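Local coordinates for interferon (Danio rerio, PDB 3PIV), which probably acts as a secreted type I interferon cytokine, binding cell-surface receptors in antiviral defence, at residues Q51-V56 with A104-K109; I63-A68 with R118-L123. All coordinates share one frame; numbering follows the deposited sequence.

In the fold
Both contacts use helix 48-66 of this all-helical interferon, and their segments alternate along the chain. In contact 1 the N-terminal part of that helix meets the loop running from helix 79-101 to helix 111-129; in contact 2 its C-terminal end packs on the middle of helix 111-129. The contact centres lie 19 Å apart, and their nearest atoms, about 6 Å apart, do not touch. Contact 1 is a surface contact, its centre 16 Å from that of the chain, whereas contact 2 is buried, at 9 Å. A bound nickel ion lies about 6 Å from the side chain of Phe120 in contact 2.

Contact 1 (Q51-V56 with A104-K109); sequences QVKFLV and AKPAHK
Lys53 reaches out from helix 48-66 to the loop 104-109 and makes the single polar link between the two segments. Its ammonium nitrogen, NZ, gives a weak hydrogen bond to the backbone carbonyl of Ala104, with 3.4 Å between NZ and Ala104 O. The nitrogen approaches well off the C=O line, at an angle of about 137° at the oxygen. CG of Lys53 is anti to its own carbonyl carbon (chi1 -68°), and beyond CG the chain is extended, which carries the amine away from the helix and across to the loop; the backbones themselves stay well apart, the closest alpha carbons, Lys53 CA and Lys105 CA, being 10.5 Å from each other.

Apart from that bond there is only a loose van der Waals approach: Lys53 NZ lies 4.0 Å from Pro106 CD, so the end of the lysine meets two neighbouring parts of the loop. Only 75 Å² is buried in all.

Electrostatically, the site holds two like charges. Lys105 NZ stands 5.8 Å from Lys53 NZ without touching it, a closeness that would somewhat oppose the link, while the Ala104 carbonyl would partly offset it.

Within the fold, the remaining faces of 51-56 turn to the helical bundle. Val52 and Val56 pack on Leu96 of helix 79-101, Phe54 on Tyr112 and Ile116 of helix 111-129, and Leu55 on Met151 of helix 134-158. The Lys53 side chain also touches Tyr103 and Tyr112, placing this light surface contact just outside the core, where the connection between helices 79-101 and 111-129 passes the outer side of helix 48-66.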
loop_
_atom_site.group_PDB
_atom_site.type_symbol
_atom_site.label_atom_id
_atom_site.label_comp_id
_atom_site.label_asym_id
_atom_site.label_seq_id
_atom_site.Cartn_x
_atom_site.Cartn_y
_atom_site.Cartn_z
ATOM N N GLN A 51 -5.237 -12.205 -6.174
ATOM C CA GLN A 51 -4.314 -11.719 -5.155
ATOM C C GLN A 51 -3.263 -10.782 -5.752
ATOM O O GLN A 51 -2.982 -9.718 -5.200
ATOM C CB GLN A 51 -3.671 -12.893 -4.401
ATOM C CG GLN A 51 -4.679 -13.647 -3.522
ATOM C CD GLN A 51 -4.092 -14.894 -2.879
ATOM O OE1 GLN A 51 -3.357 -15.655 -3.517
ATOM N NE2 GLN A 51 -4.412 -15.105 -1.604
ATOM N N VAL A 52 -2.679 -11.195 -6.869
ATOM C CA VAL A 52 -1.652 -10.416 -7.546
ATOM C C VAL A 52 -2.203 -9.103 -8.104
ATOM O O VAL A 52 -1.557 -8.067 -8.001
ATOM C CB VAL A 52 -1.021 -11.217 -8.686
ATOM C CG1 VAL A 52 -0.031 -10.344 -9.474
ATOM C CG2 VAL A 52 -0.338 -12.476 -8.131
ATOM N N LYS A 53 -3.388 -9.152 -8.706
ATOM C CA LYS A 53 -4.031 -7.950 -9.208
ATOM C C LYS A 53 -4.244 -6.996 -8.055
ATOM O O LYS A 53 -4.044 -5.800 -8.199
ATOM C CB LYS A 53 -5.383 -8.272 -9.836
ATOM C CG LYS A 53 -5.317 -9.073 -11.126
ATOM C CD LYS A 53 -6.684 -9.083 -11.774
ATOM C CE LYS A 53 -6.803 -10.167 -12.825
ATOM N NZ LYS A 53 -7.924 -9.837 -13.766
ATOM N N PHE A 54 -4.666 -7.549 -6.920
ATOM C CA PHE A 54 -4.880 -6.793 -5.686
ATOM C C PHE A 54 -3.589 -6.198 -5.130
ATOM O O PHE A 54 -3.594 -5.104 -4.557
ATOM C CB PHE A 54 -5.508 -7.684 -4.607
ATOM C CG PHE A 54 -5.744 -6.963 -3.299
ATOM C CD1 PHE A 54 -6.847 -6.141 -3.137
ATOM C CD2 PHE A 54 -4.836 -7.075 -2.248
ATOM C CE1 PHE A 54 -7.065 -5.455 -1.938
ATOM C CE2 PHE A 54 -5.047 -6.397 -1.032
ATOM C CZ PHE A 54 -6.161 -5.589 -0.879
ATOM N N LEU A 55 -2.486 -6.930 -5.260
ATOM C CA LEU A 55 -1.213 -6.410 -4.788
ATOM C C LEU A 55 -0.792 -5.221 -5.660
ATOM O O LEU A 55 -0.340 -4.205 -5.143
ATOM C CB LEU A 55 -0.142 -7.485 -4.775
ATOM C CG LEU A 55 -0.280 -8.503 -3.647
ATOM C CD1 LEU A 55 0.699 -9.640 -3.861
ATOM C CD2 LEU A 55 -0.061 -7.842 -2.279
ATOM N N VAL A 56 -0.975 -5.344 -6.969
ATOM C CA VAL A 56 -0.625 -4.250 -7.868
ATOM C C VAL A 56 -1.471 -3.026 -7.580
ATOM O O VAL A 56 -0.934 -1.933 -7.468
ATOM C CB VAL A 56 -0.774 -4.609 -9.347
ATOM C CG1 VAL A 56 -0.557 -3.351 -10.230
ATOM C CG2 VAL A 56 0.211 -5.686 -9.713
ATOM N N ALA A 104 -7.061 -12.993 -17.722
ATOM C CA ALA A 104 -8.301 -12.605 -18.390
ATOM C C ALA A 104 -8.906 -11.393 -17.697
ATOM O O ALA A 104 -9.121 -11.405 -16.488
ATOM C CB ALA A 104 -9.287 -13.750 -18.379
ATOM N N LYS A 105 -9.176 -10.346 -18.465
ATOM C CA LYS A 105 -9.755 -9.126 -17.911
ATOM C C LYS A 105 -11.275 -9.256 -17.921
ATOM O O LYS A 105 -11.901 -9.162 -18.976
ATOM C CB LYS A 105 -9.260 -7.900 -18.684
ATOM C CG LYS A 105 -7.727 -7.752 -18.649
ATOM C CD LYS A 105 -7.236 -6.499 -19.379
ATOM C CE LYS A 105 -5.743 -6.282 -19.146
ATOM N NZ LYS A 105 -5.404 -6.415 -17.691
ATOM N N PRO A 106 -11.866 -9.443 -16.724
ATOM C CA PRO A 106 -13.147 -10.110 -16.440
ATOM C C PRO A 106 -14.451 -9.349 -16.703
ATOM O O PRO A 106 -14.475 -8.231 -17.225
ATOM C CB PRO A 106 -13.051 -10.366 -14.943
ATOM C CG PRO A 106 -12.369 -9.105 -14.443
ATOM C CD PRO A 106 -11.328 -8.790 -15.514
ATOM N N ALA A 107 -15.537 -9.996 -16.282
ATOM C CA ALA A 107 -16.908 -9.585 -16.585
ATOM C C ALA A 107 -17.335 -8.259 -15.956
ATOM O O ALA A 107 -17.864 -7.384 -16.640
ATOM C CB ALA A 107 -17.880 -10.694 -16.182
ATOM N N HIS A 108 -17.129 -8.124 -14.649
ATOM C CA HIS A 108 -17.450 -6.880 -13.958
ATOM C C HIS A 108 -16.236 -6.422 -13.168
ATOM O O HIS A 108 -15.393 -7.240 -12.801
ATOM C CB HIS A 108 -18.624 -7.080 -12.996
ATOM C CG HIS A 108 -19.826 -7.734 -13.612
ATOM N ND1 HIS A 108 -20.277 -8.974 -13.220
ATOM C CD2 HIS A 108 -20.678 -7.310 -14.578
ATOM C CE1 HIS A 108 -21.355 -9.292 -13.920
ATOM N NE2 HIS A 108 -21.617 -8.300 -14.751
ATOM N N LYS A 109 -16.146 -5.124 -12.897
ATOM C CA LYS A 109 -15.099 -4.628 -12.009
ATOM C C LYS A 109 -15.146 -5.438 -10.714
ATOM O O LYS A 109 -16.212 -5.621 -10.121
ATOM C CB LYS A 109 -15.275 -3.135 -11.720
ATOM C CG LYS A 109 -13.975 -2.436 -11.333
ATOM C CD LYS A 109 -14.214 -1.048 -10.743
ATOM C CE LYS A 109 -14.816 -0.102 -11.763
ATOM N NZ LYS A 109 -14.569 1.327 -11.397
#

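Contact 2 (I63-A68 with R118-L123); sequences IHLMDA and RHFRTL
Leu65 points from helix 48-66 into the side of helix 111-129, where it meets Phe120 and Leu123, residues that lie nearly one turn apart. Its CB starts at the flank of the aromatic ring, 4.4 Å from Phe120 CD1. CG is anti to the backbone N (chi1 -178°), which extends the side chain toward the other helix, and there the branches part. CD2 does most of the touching: it comes to the edge of the Phe120 ring, near the ring plane, at 4.0 Å from both CD1 and CE1 of Phe120, and it lies 3.9 Å from CD1 of Leu123. CD1 of Leu65 points to the Leu123 side, 4.6 Å from Leu123 CB. Leu65 crosses both partners at about a right angle, and its CD2 methyl touches both. Nearby, Ile140 of helix 134-158 packs on Leu65, and Val143 on Leu123, while the rings of His61 and His147 meet Phe120. No hydrogen bond crosses between the segments and all three touching residues are buried, which suggests that the contact here rests on dispersion and the exclusion of water, as in the core of a four-helix cytokine.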
loop_
_atom_site.group_PDB
_atom_site.type_symbol
_atom_site.label_atom_id
_atom_site.label_comp_id
_atom_site.label_asym_id
_atom_site.label_seq_id
_atom_site.Cartn_x
_atom_site.Cartn_y
_atom_site.Cartn_z
ATOM N N ILE A 63 1.762 4.130 -3.393
ATOM C CA ILE A 63 2.709 5.015 -4.063
ATOM C C ILE A 63 2.061 6.381 -4.281
ATOM O O ILE A 63 2.632 7.414 -3.961
ATOM C CB ILE A 63 3.186 4.432 -5.410
ATOM C CG1 ILE A 63 4.051 3.193 -5.163
ATOM C CG2 ILE A 63 3.927 5.483 -6.202
ATOM C CD1 ILE A 63 3.939 2.126 -6.228
ATOM N N HIS A 64 0.838 6.366 -4.783
ATOM C CA HIS A 64 0.147 7.599 -5.111
ATOM C C HIS A 64 -0.141 8.445 -3.884
ATOM O O HIS A 64 -0.013 9.678 -3.923
ATOM C CB HIS A 64 -1.122 7.280 -5.892
ATOM C CG HIS A 64 -0.844 6.666 -7.228
ATOM N ND1 HIS A 64 -1.743 5.858 -7.885
ATOM C CD2 HIS A 64 0.253 6.741 -8.023
ATOM C CE1 HIS A 64 -1.219 5.468 -9.039
ATOM N NE2 HIS A 64 -0.010 5.989 -9.144
ATOM N N LEU A 65 -0.505 7.779 -2.794
ATOM C CA LEU A 65 -0.813 8.464 -1.538
ATOM C C LEU A 65 0.420 9.167 -0.990
ATOM O O LEU A 65 0.338 10.297 -0.489
ATOM C CB LEU A 65 -1.333 7.457 -0.501
ATOM C CG LEU A 65 -1.766 7.982 0.870
ATOM C CD1 LEU A 65 -2.825 9.060 0.733
ATOM C CD2 LEU A 65 -2.264 6.851 1.753
ATOM N N MET A 66 1.567 8.496 -1.092
ATOM C CA MET A 66 2.786 8.932 -0.398
ATOM C C MET A 66 3.594 9.920 -1.227
ATOM O O MET A 66 4.461 10.608 -0.705
ATOM C CB MET A 66 3.655 7.722 -0.027
ATOM C CG MET A 66 3.028 6.818 1.053
ATOM S SD MET A 66 2.888 7.623 2.651
ATOM C CE MET A 66 4.567 7.559 3.264
ATOM N N ASP A 67 3.302 9.969 -2.524
ATOM C CA ASP A 67 3.992 10.838 -3.474
ATOM C C ASP A 67 3.406 12.235 -3.342
ATOM O O ASP A 67 2.745 12.720 -4.254
ATOM C CB ASP A 67 3.776 10.294 -4.900
ATOM C CG ASP A 67 4.599 11.040 -5.971
ATOM O OD1 ASP A 67 5.561 11.755 -5.621
ATOM O OD2 ASP A 67 4.281 10.896 -7.178
ATOM N N ALA A 68 3.639 12.873 -2.197
ATOM C CA ALA A 68 2.946 14.116 -1.862
ATOM C C ALA A 68 3.841 15.117 -1.131
ATOM O O ALA A 68 3.406 15.790 -0.205
ATOM C CB ALA A 68 1.685 13.815 -1.027
ATOM N N ARG A 118 -11.886 2.790 -2.697
ATOM C CA ARG A 118 -12.719 3.463 -1.713
ATOM C C ARG A 118 -11.945 3.756 -0.414
ATOM O O ARG A 118 -12.042 4.846 0.165
ATOM C CB ARG A 118 -13.939 2.587 -1.442
ATOM C CG ARG A 118 -15.016 3.193 -0.582
ATOM C CD ARG A 118 -16.178 2.193 -0.440
ATOM N NE ARG A 118 -17.012 2.133 -1.642
ATOM C CZ ARG A 118 -17.539 1.019 -2.141
ATOM N NH1 ARG A 118 -17.317 -0.156 -1.561
ATOM N NH2 ARG A 118 -18.293 1.080 -3.226
ATOM N N HIS A 119 -11.169 2.784 0.051
ATOM C CA HIS A 119 -10.372 3.005 1.247
ATOM C C HIS A 119 -9.311 4.099 1.049
ATOM O O HIS A 119 -9.145 4.983 1.887
ATOM C CB HIS A 119 -9.734 1.696 1.714
ATOM C CG HIS A 119 -8.590 1.886 2.656
ATOM N ND1 HIS A 119 -8.747 2.410 3.922
ATOM C CD2 HIS A 119 -7.269 1.622 2.520
ATOM C CE1 HIS A 119 -7.574 2.450 4.530
ATOM N NE2 HIS A 119 -6.659 1.989 3.697
ATOM N N PHE A 120 -8.593 4.060 -0.064
ATOM C CA PHE A 120 -7.552 5.057 -0.268
ATOM C C PHE A 120 -8.120 6.448 -0.491
ATOM O O PHE A 120 -7.505 7.437 -0.113
ATOM C CB PHE A 120 -6.578 4.631 -1.371
ATOM C CG PHE A 120 -5.533 3.692 -0.876
ATOM C CD1 PHE A 120 -4.328 4.179 -0.378
ATOM C CD2 PHE A 120 -5.780 2.330 -0.827
ATOM C CE1 PHE A 120 -3.365 3.312 0.122
ATOM C CE2 PHE A 120 -4.827 1.450 -0.323
ATOM C CZ PHE A 120 -3.612 1.942 0.152
ATOM N N ARG A 121 -9.293 6.517 -1.071
ATOM C CA ARG A 121 -10.046 7.746 -1.182
ATOM C C ARG A 121 -10.284 8.348 0.174
ATOM O O ARG A 121 -10.110 9.531 0.381
ATOM C CB ARG A 121 -11.411 7.491 -1.779
ATOM C CG ARG A 121 -11.574 7.891 -3.127
ATOM C CD ARG A 121 -11.210 9.325 -3.420
ATOM N NE ARG A 121 -10.681 9.427 -4.773
ATOM C CZ ARG A 121 -11.070 10.273 -5.712
ATOM N NH1 ARG A 121 -11.999 11.194 -5.476
ATOM N NH2 ARG A 121 -10.491 10.190 -6.905
ATOM N N THR A 122 -10.701 7.483 1.078
ATOM C CA THR A 122 -10.998 7.916 2.441
ATOM C C THR A 122 -9.765 8.530 3.085
ATOM O O THR A 122 -9.839 9.579 3.743
ATOM C CB THR A 122 -11.486 6.741 3.308
ATOM O OG1 THR A 122 -12.764 6.303 2.839
ATOM C CG2 THR A 122 -11.593 7.152 4.757
ATOM N N LEU A 123 -8.628 7.866 2.896
ATOM C CA LEU A 123 -7.377 8.320 3.491
ATOM C C LEU A 123 -7.018 9.700 2.954
ATOM O O LEU A 123 -6.663 10.591 3.704
ATOM C CB LEU A 123 -6.248 7.332 3.186
ATOM C CG LEU A 123 -6.393 5.943 3.804
ATOM C CD1 LEU A 123 -5.279 5.003 3.314
ATOM C CD2 LEU A 123 -6.352 6.070 5.320
#